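Local coordinates for protein phosphoribosylaminoimidazole-succinocarboxamide synthase (PDB 2CNQ) that joins CAIR and aspartate, using ATP, which is converted to ADP and phosphate, to give SAICAR in the de novo purine biosynthesis pathway, at residues R17-D22 against D43-N48; P51-L56 against A290-A295. All coordinates share one frame; numbering follows the deposited sequence.

Overall arrangement
Both contacts lie about 13 Å from the centre of the chain, and their own centres are about 15 Å apart, but their settings differ. Interaction 1 is a surface contact in which the turn leading into strand 21-25 faces strand 44-45; it is carried mainly by Lys19 with Asp43 and Ile45, without a hydrogen bond across, and phosphates of two bound ADP molecules lie against it. Interaction 2 is a buried, largely apolar contact between helices 53-67 and 282-300, again with no hydrogen bond crossing it. Strand 44-45 and helix 53-67 are successive elements of the chain, and the two contacts meet where Val20 CG2 packs 3.9 Å from Lys53 NZ. The surface contact is thus polar and ligand-bound, the buried one helix against helix.

Interaction 1: residues R17-D22 against D43-N48; sequences RGKVRD and DVIMEN. With ADP (adenosine-5'-diphosphate), chain B; ADP (adenosine-5'-diphosphate), chain F.
The turn joining strands 14-17 and 21-25 is part of the ADP site, and from it Lys19 reaches across to Asp43 and Ile45. Lys19 N bonds to O3B of the chain B ADP at 2.8 Å, almost straight at 175°. In the conformer given, bends at chi3 (-64°) and chi4 bring Lys19 NZ to the same oxygen; this tail and the ADP of chain F probably do not both hold at once, which leaves a long approach of NZ to Asp43 OD2 doubtful. Asp43 OD1 accepts a 2.6 Å bond from O2' of the chain F ADP and is bonded to His170 as well. Ile45 packs on the base of Lys19, with Ile45 CD1 3.8 Å from the carbonyl Lys19 O and Ile45 CG1 against Lys19 CB. Val20 N and Arg21 N both bond to O2A of the chain B ADP, while Arg21 NH1 meets its O1A at 3.0 Å (151°) from the guanidinium edge. With a leucine at Arg21, O1A would probably lose its cationic partner and Glu234 its salt-bridge mate. A glycine-containing turn between antiparallel strands, its backbone amides on phosphates, is reminiscent of the glycine-rich loop of protein kinases and consistent with the ATP site of SAICAR synthetases.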
# COMPACT_ATOMS: atom_id res chain seq x y z
N ARG A 17 14.44 0.73 7.84
CA ARG A 17 13.18 0.21 8.27
C ARG A 17 12.16 1.28 8.12
O ARG A 17 12.31 2.37 8.66
CB ARG A 17 13.21 -0.26 9.72
CG ARG A 17 14.02 -1.46 9.93
CD ARG A 17 13.74 -2.08 11.27
NE ARG A 17 14.38 -3.36 11.44
CZ ARG A 17 15.60 -3.53 11.91
NH1 ARG A 17 16.09 -4.74 12.00
NH2 ARG A 17 16.30 -2.51 12.32
N GLY A 18 11.12 0.98 7.38
CA GLY A 18 9.96 1.82 7.31
C GLY A 18 9.03 1.44 8.42
O GLY A 18 9.38 0.70 9.33
N LYS A 19 7.81 1.90 8.35
CA LYS A 19 6.87 1.54 9.35
C LYS A 19 6.57 0.07 9.30
O LYS A 19 6.25 -0.52 10.31
CB LYS A 19 5.65 2.40 9.27
CG LYS A 19 6.02 3.82 9.67
CD LYS A 19 4.85 4.76 9.63
CE LYS A 19 4.27 4.93 8.21
NZ LYS A 19 5.27 5.53 7.28
N VAL A 20 6.63 -0.49 8.13
CA VAL A 20 6.26 -1.88 7.94
C VAL A 20 7.40 -2.72 7.47
O VAL A 20 7.49 -3.87 7.85
CB VAL A 20 5.09 -1.96 6.94
CG1 VAL A 20 4.82 -3.39 6.53
CG2 VAL A 20 3.88 -1.34 7.57
N ARG A 21 8.24 -2.21 6.61
CA ARG A 21 9.22 -3.01 5.98
C ARG A 21 10.58 -2.82 6.56
O ARG A 21 10.95 -1.75 6.99
CB ARG A 21 9.24 -2.76 4.52
CG ARG A 21 7.91 -3.22 3.96
CD ARG A 21 7.56 -2.63 2.69
NE ARG A 21 6.36 -3.22 2.21
CZ ARG A 21 5.15 -2.92 2.61
NH1 ARG A 21 4.89 -1.82 3.27
NH2 ARG A 21 4.18 -3.75 2.29
N ASP A 22 11.32 -3.90 6.54
CA ASP A 22 12.75 -3.91 6.81
C ASP A 22 13.39 -4.17 5.49
O ASP A 22 13.04 -5.13 4.82
CB ASP A 22 13.13 -4.97 7.81
CG ASP A 22 12.61 -4.76 9.17
OD1 ASP A 22 12.99 -5.56 10.05
OD2 ASP A 22 11.86 -3.81 9.43
N ASP A 43 0.88 7.43 11.08
CA ASP A 43 2.33 7.52 11.09
C ASP A 43 2.96 7.08 12.37
O ASP A 43 4.11 7.38 12.59
CB ASP A 43 2.82 8.88 10.66
CG ASP A 43 2.58 9.12 9.23
OD1 ASP A 43 2.09 10.19 8.91
OD2 ASP A 43 2.87 8.24 8.41
N VAL A 44 2.25 6.31 13.18
CA VAL A 44 2.84 5.75 14.35
C VAL A 44 2.63 4.27 14.34
O VAL A 44 1.56 3.78 14.06
CB VAL A 44 2.08 6.34 15.54
CG1 VAL A 44 2.60 5.78 16.79
CG2 VAL A 44 2.17 7.87 15.50
N ILE A 45 3.67 3.54 14.67
CA ILE A 45 3.64 2.12 14.68
C ILE A 45 3.00 1.67 15.96
O ILE A 45 3.29 2.17 17.02
CB ILE A 45 5.05 1.57 14.57
CG1 ILE A 45 5.68 2.04 13.27
CG2 ILE A 45 5.05 0.08 14.60
CD1 ILE A 45 7.14 1.79 13.20
N MET A 46 2.13 0.70 15.88
CA MET A 46 1.55 0.13 17.06
C MET A 46 2.60 -0.64 17.80
O MET A 46 3.58 -1.09 17.25
CB MET A 46 0.44 -0.83 16.70
CG MET A 46 -0.72 -0.20 15.97
SD MET A 46 -1.58 1.07 16.85
CE MET A 46 -0.90 2.51 16.09
N GLU A 47 2.37 -0.85 19.07
CA GLU A 47 3.30 -1.62 19.86
C GLU A 47 3.36 -3.04 19.41
O GLU A 47 4.42 -3.62 19.35
CB GLU A 47 2.89 -1.62 21.31
CG GLU A 47 3.79 -2.35 22.20
CD GLU A 47 5.17 -1.77 22.15
OE1 GLU A 47 5.31 -0.55 21.93
OE2 GLU A 47 6.12 -2.54 22.34
N ASN A 48 2.21 -3.60 19.13
CA ASN A 48 2.11 -4.96 18.77
C ASN A 48 1.82 -5.11 17.30
O ASN A 48 1.48 -4.20 16.60
CB ASN A 48 1.12 -5.69 19.64
CG ASN A 48 -0.24 -5.07 19.71
OD1 ASN A 48 -0.43 -3.89 19.49
ND2 ASN A 48 -1.21 -5.89 20.08
PB ADP B . 6.98 3.64 4.93
O1B ADP B . 5.69 3.42 4.31
O2B ADP B . 7.65 4.85 4.42
O3B ADP B . 7.06 3.67 6.38
PA ADP B . 7.60 0.93 4.32
O1A ADP B . 6.41 0.74 3.48
O2A ADP B . 7.66 0.29 5.62
O3A ADP B . 7.93 2.46 4.46
O5' ADP B . 8.89 0.47 3.55
C5' ADP B . 9.09 0.55 2.16
C4' ADP B . 10.08 1.63 1.86
O4' ADP B . 10.77 1.23 0.68
C3' ADP B . 9.46 2.95 1.52
O3' ADP B . 10.36 4.00 1.78
C2' ADP B . 9.29 2.85 0.03
O2' ADP B . 9.15 4.09 -0.61
C1' ADP B . 10.56 2.18 -0.34
N9 ADP B . 10.58 1.47 -1.58
C8 ADP B . 9.59 0.76 -2.11
N7 ADP B . 9.93 0.14 -3.21
C5 ADP B . 11.22 0.49 -3.40
C6 ADP B . 12.19 0.16 -4.37
N6 ADP B . 11.92 -0.66 -5.36
N1 ADP B . 13.38 0.75 -4.31
C2 ADP B . 13.66 1.54 -3.28
N3 ADP B . 12.86 1.86 -2.28
C4 ADP B . 11.64 1.33 -2.36
PB ADP F . 0.88 5.10 8.37
O1B ADP F . 2.07 4.97 9.26
O2B ADP F . 1.10 5.98 7.17
O3B ADP F . 0.29 3.74 8.08
PA ADP F . -1.53 5.98 8.16
O1A ADP F . -2.84 6.17 8.82
O2A ADP F . -1.68 4.85 7.22
O3A ADP F . -0.29 5.89 9.13
O5' ADP F . -1.12 7.21 7.29
C5' ADP F . -1.76 7.40 6.05
C4' ADP F . -1.44 8.73 5.39
O4' ADP F . -1.98 9.76 6.21
C3' ADP F . 0.06 8.92 5.30
O3' ADP F . 0.37 9.68 4.15
C2' ADP F . 0.33 9.69 6.55
O2' ADP F . 1.47 10.50 6.40
C1' ADP F . -0.91 10.55 6.68
N9 ADP F . -1.20 10.91 8.06
C8 ADP F . -1.04 10.11 9.10
N7 ADP F . -1.39 10.73 10.24
C5 ADP F . -1.79 11.94 9.91
C6 ADP F . -2.30 13.05 10.69
N6 ADP F . -2.40 12.90 12.03
N1 ADP F . -2.61 14.16 10.01
C2 ADP F . -2.48 14.26 8.65
N3 ADP F . -2.02 13.25 7.87
C4 ADP F . -1.67 12.08 8.46

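Interaction 2: residues P51-L56 against A290-A295; sequences PEKGIL and AKYIEA
Lys53 NZ is gripped by two oxygens beyond the segments, the carboxylate OD1 of Asp239 through a salt bridge and the carbonyl O of Arg38. The chain beneath it crosses Tyr292, whose hydroxyl is hydrogen-bonded to the other carboxylate oxygen, Asp239 OD2, so the lysine and tyrosine probably help fix the rotation of this carboxylate, which lines the aminoimidazole ribonucleotide pocket. Between themselves the two touch through carbon: Lys53 CE lies 3.6 Å from Tyr292 CE1, approaching the ring obliquely. With CG anti to the backbone N (chi1 175°) and the chain extended as far as CE, Lys53 runs out to the ring before bending at its last torsion. One turn later in the helix, Leu56 fills the other part of the interface. Leu56 CD1 sits 3.5 Å from Tyr292 O and also touches Tyr292 CB, while Leu56 CD2 lies at the edge of the tyrosine ring, near its plane. The same Leu56 CD1 is 3.7 Å from Ile293 CG1. The closest backbone pair is Leu56 and Ile293, their CA atoms 7.3 Å apart. The first turn of helix 53-67 thus packs on helix 282-300, with Pro238 of strand 228-245 touching both Leu56 and Tyr292 and Trp304 touching Leu56 and Ile293.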
# COMPACT_ATOMS: atom_id res chain seq x y z
N PRO A 51 -0.05 -10.67 13.31
CA PRO A 51 0.71 -11.80 12.81
C PRO A 51 0.44 -12.06 11.37
O PRO A 51 -0.71 -12.13 10.93
CB PRO A 51 0.25 -12.96 13.68
CG PRO A 51 -0.11 -12.29 14.95
CD PRO A 51 -0.72 -10.98 14.57
N GLU A 52 1.50 -12.21 10.63
CA GLU A 52 1.47 -12.52 9.21
C GLU A 52 0.92 -11.46 8.33
O GLU A 52 0.81 -11.65 7.16
CB GLU A 52 0.82 -13.86 8.92
CG GLU A 52 1.57 -15.02 9.55
CD GLU A 52 1.25 -15.20 11.01
OE1 GLU A 52 0.05 -15.26 11.32
OE2 GLU A 52 2.17 -15.32 11.85
N LYS A 53 0.65 -10.29 8.87
CA LYS A 53 0.23 -9.19 8.02
C LYS A 53 1.21 -8.97 6.92
O LYS A 53 0.82 -8.69 5.81
CB LYS A 53 0.08 -7.97 8.88
CG LYS A 53 -0.23 -6.72 8.11
CD LYS A 53 -0.48 -5.58 9.05
CE LYS A 53 -0.55 -4.27 8.34
NZ LYS A 53 0.80 -3.71 8.10
N GLY A 54 2.50 -9.03 7.23
CA GLY A 54 3.47 -8.78 6.21
C GLY A 54 3.47 -9.80 5.13
O GLY A 54 3.77 -9.51 3.99
N ILE A 55 3.15 -11.03 5.47
CA ILE A 55 2.98 -12.04 4.46
C ILE A 55 1.82 -11.64 3.56
O ILE A 55 1.90 -11.70 2.36
CB ILE A 55 2.74 -13.39 5.09
CG1 ILE A 55 4.01 -13.82 5.84
CG2 ILE A 55 2.35 -14.38 4.04
CD1 ILE A 55 3.84 -15.08 6.61
N LEU A 56 0.74 -11.19 4.15
CA LEU A 56 -0.40 -10.77 3.35
C LEU A 56 -0.05 -9.63 2.47
O LEU A 56 -0.40 -9.62 1.29
CB LEU A 56 -1.54 -10.44 4.27
CG LEU A 56 -2.85 -10.15 3.59
CD1 LEU A 56 -3.95 -10.54 4.50
CD2 LEU A 56 -3.01 -8.72 3.20
N ALA A 290 -8.33 -10.12 10.43
CA ALA A 290 -9.37 -10.78 9.69
C ALA A 290 -9.87 -9.93 8.58
O ALA A 290 -10.21 -10.44 7.53
CB ALA A 290 -10.49 -11.16 10.61
N LYS A 291 -9.97 -8.64 8.78
CA LYS A 291 -10.38 -7.76 7.70
C LYS A 291 -9.39 -7.81 6.58
O LYS A 291 -9.77 -7.83 5.43
CB LYS A 291 -10.52 -6.35 8.23
CG LYS A 291 -11.81 -6.16 8.95
CD LYS A 291 -11.84 -4.80 9.67
CE LYS A 291 -13.15 -4.49 10.31
NZ LYS A 291 -14.28 -4.50 9.36
N TYR A 292 -8.11 -7.78 6.90
CA TYR A 292 -7.11 -7.82 5.87
C TYR A 292 -7.22 -9.10 5.12
O TYR A 292 -7.11 -9.12 3.90
CB TYR A 292 -5.72 -7.69 6.45
CG TYR A 292 -5.27 -6.29 6.70
CD1 TYR A 292 -4.04 -5.91 6.25
CD2 TYR A 292 -6.04 -5.37 7.37
CE1 TYR A 292 -3.57 -4.64 6.47
CE2 TYR A 292 -5.57 -4.11 7.61
CZ TYR A 292 -4.33 -3.75 7.16
OH TYR A 292 -3.92 -2.50 7.43
N ILE A 293 -7.39 -10.19 5.84
CA ILE A 293 -7.47 -11.48 5.17
C ILE A 293 -8.70 -11.55 4.31
O ILE A 293 -8.65 -12.11 3.24
CB ILE A 293 -7.38 -12.58 6.20
CG1 ILE A 293 -5.94 -12.68 6.69
CG2 ILE A 293 -7.84 -13.89 5.62
CD1 ILE A 293 -5.75 -13.49 7.93
N GLU A 294 -9.81 -10.99 4.75
CA GLU A 294 -10.99 -11.00 3.92
C GLU A 294 -10.75 -10.24 2.65
O GLU A 294 -11.14 -10.67 1.59
CB GLU A 294 -12.15 -10.46 4.69
CG GLU A 294 -13.44 -10.44 3.92
CD GLU A 294 -13.98 -11.80 3.57
OE1 GLU A 294 -15.01 -11.82 2.89
OE2 GLU A 294 -13.49 -12.82 4.03
N ALA A 295 -10.12 -9.08 2.76
CA ALA A 295 -9.79 -8.36 1.56
C ALA A 295 -8.93 -9.22 0.67
O ALA A 295 -9.15 -9.29 -0.52
CB ALA A 295 -9.09 -7.09 1.88